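Local coordinates for galactitol-1-phosphate 5-dehydrogenase (Escherichia coli, PDB 4UEJ), which oxidises galactitol 1-phosphate to D-tagatose 6-phosphate with NAD+ as a homodimeric, zinc-dependent dehydrogenase, at residues T189-S194 against Q208-S213. Sequence-based numbering, arbitrary orientation.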
loop_
_atom_site.group_PDB
_atom_site.type_symbol
_atom_site.label_atom_id
_atom_site.label_comp_id
_atom_site.label_asym_id
_atom_site.label_seq_id
_atom_site.Cartn_x
_atom_site.Cartn_y
_atom_site.Cartn_z
ATOM N N THR A 189 17.947 3.432 9.405
ATOM C CA THR A 189 18.444 4.521 8.576
ATOM C C THR A 189 17.518 5.710 8.766
ATOM O O THR A 189 16.306 5.528 8.796
ATOM C CB THR A 189 18.479 4.115 7.089
ATOM O OG1 THR A 189 19.478 3.103 6.902
ATOM C CG2 THR A 189 18.784 5.313 6.201
ATOM N N ALA A 190 18.060 6.915 8.894
ATOM C CA ALA A 190 17.194 8.082 9.036
ATOM C C ALA A 190 17.375 9.037 7.862
ATOM O O ALA A 190 18.485 9.277 7.433
ATOM C CB ALA A 190 17.474 8.803 10.360
ATOM N N ILE A 191 16.271 9.577 7.353
ATOM C CA ILE A 191 16.307 10.474 6.209
ATOM C C ILE A 191 15.566 11.767 6.513
ATOM O O ILE A 191 14.455 11.730 7.017
ATOM C CB ILE A 191 15.687 9.804 4.959
ATOM C CG1 ILE A 191 16.365 8.457 4.680
ATOM C CG2 ILE A 191 15.769 10.744 3.768
ATOM C CD1 ILE A 191 15.831 7.726 3.425
ATOM N N ASP A 192 16.182 12.913 6.216
ATOM C CA ASP A 192 15.547 14.202 6.490
ATOM C C ASP A 192 16.105 15.305 5.598
ATOM O O ASP A 192 17.224 15.189 5.097
ATOM C CB ASP A 192 15.723 14.593 7.961
ATOM C CG ASP A 192 14.734 15.660 8.401
ATOM O OD1 ASP A 192 13.521 15.378 8.416
ATOM O OD2 ASP A 192 15.164 16.783 8.734
ATOM N N ILE A 193 15.320 16.364 5.401
ATOM C CA ILE A 193 15.731 17.490 4.555
ATOM C C ILE A 193 16.827 18.341 5.193
ATOM O O ILE A 193 17.569 19.024 4.488
ATOM C CB ILE A 193 14.541 18.421 4.205
ATOM C CG1 ILE A 193 14.141 19.278 5.410
ATOM C CG2 ILE A 193 13.354 17.619 3.680
ATOM C CD1 ILE A 193 13.270 20.461 5.058
ATOM N N SER A 194 16.923 18.313 6.520
ATOM C CA SER A 194 17.970 19.041 7.235
ATOM C C SER A 194 18.955 18.061 7.851
ATOM O O SER A 194 18.676 16.869 7.924
ATOM C CB SER A 194 17.376 19.941 8.321
ATOM O OG SER A 194 16.675 21.033 7.756
ATOM N N GLN A 208 23.060 4.984 9.824
ATOM C CA GLN A 208 23.374 5.965 8.794
ATOM C C GLN A 208 22.210 6.918 8.558
ATOM O O GLN A 208 21.066 6.607 8.899
ATOM C CB GLN A 208 23.736 5.269 7.494
ATOM C CG GLN A 208 22.559 4.553 6.878
ATOM C CD GLN A 208 22.973 3.656 5.738
ATOM O OE1 GLN A 208 24.101 3.749 5.235
ATOM N NE2 GLN A 208 22.072 2.772 5.328
ATOM N N THR A 209 22.530 8.075 7.983
ATOM C CA THR A 209 21.558 9.119 7.688
ATOM C C THR A 209 21.765 9.675 6.281
ATOM O O THR A 209 22.898 9.827 5.818
ATOM C CB THR A 209 21.644 10.289 8.688
ATOM O OG1 THR A 209 22.963 10.857 8.669
ATOM C CG2 THR A 209 21.328 9.819 10.104
ATOM N N PHE A 210 20.663 9.968 5.600
ATOM C CA PHE A 210 20.702 10.625 4.303
ATOM C C PHE A 210 20.025 11.990 4.387
ATOM O O PHE A 210 18.875 12.099 4.827
ATOM C CB PHE A 210 19.996 9.780 3.232
ATOM C CG PHE A 210 20.495 8.361 3.130
ATOM C CD1 PHE A 210 21.828 8.051 3.361
ATOM C CD2 PHE A 210 19.630 7.339 2.766
ATOM C CE1 PHE A 210 22.282 6.743 3.252
ATOM C CE2 PHE A 210 20.075 6.029 2.653
ATOM C CZ PHE A 210 21.406 5.733 2.894
ATOM N N ASN A 211 20.738 13.019 3.962
ATOM C CA ASN A 211 20.174 14.350 3.805
ATOM C C ASN A 211 19.522 14.457 2.437
ATOM O O ASN A 211 20.217 14.489 1.427
ATOM C CB ASN A 211 21.266 15.410 3.957
ATOM C CG ASN A 211 20.716 16.821 4.008
ATOM O OD1 ASN A 211 19.830 17.189 3.238
ATOM N ND2 ASN A 211 21.250 17.626 4.920
ATOM N N SER A 212 18.197 14.518 2.391
ATOM C CA SER A 212 17.511 14.404 1.104
ATOM C C SER A 212 17.610 15.686 0.277
ATOM O O SER A 212 17.200 15.718 -0.884
ATOM C CB SER A 212 16.050 14.020 1.315
ATOM O OG SER A 212 15.349 15.030 2.008
ATOM N N SER A 213 18.163 16.735 0.869
ATOM C CA SER A 213 18.400 17.966 0.127
ATOM C C SER A 213 19.768 17.908 -0.547
ATOM O O SER A 213 20.124 18.782 -1.339
ATOM C CB SER A 213 18.302 19.182 1.053
ATOM O OG SER A 213 19.411 19.255 1.932
#
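In the Rossmann-type domain, edge strand 208-211 runs parallel to its neighbour 187-192 in the six-stranded sheet. Four backbone bonds zip them together, from Ala190 N to Gln208 O (3.0 Å) through to Ser212 N, which meets Asp192 O from above its carbonyl plane. On the face packed against helix 217-223, Thr189 lays CG2 over the Phe210 ring in a CH-pi contact, 4.2 Å from the centroid, while Ile191 CD1 comes to the ring edge, 3.9 Å from Phe210 CD2. Gln208, extended beyond CG, brings NE2 to Thr189 OG1 at 3.1 Å, with the hydroxyl in its amide plane. Helix 196-203 makes the beta-alpha-beta crossover and covers the other face, where Ala190 CB meets Thr209 CG2. At the C-terminal ends, Asp192 OD2 accepts Ser194 N in an Asx turn, and OD1 takes Ala169 N beside the probable GxGxxG turn. Asn211, CG anti to its backbone N (chi1 -172°), builds a second Asx turn: OD1 receives Ser213 N at 2.9 Å and Ser213 OG at a very short 2.5 Å. An alanine here would remove both bonds and would probably loosen the turn that leaves the strand.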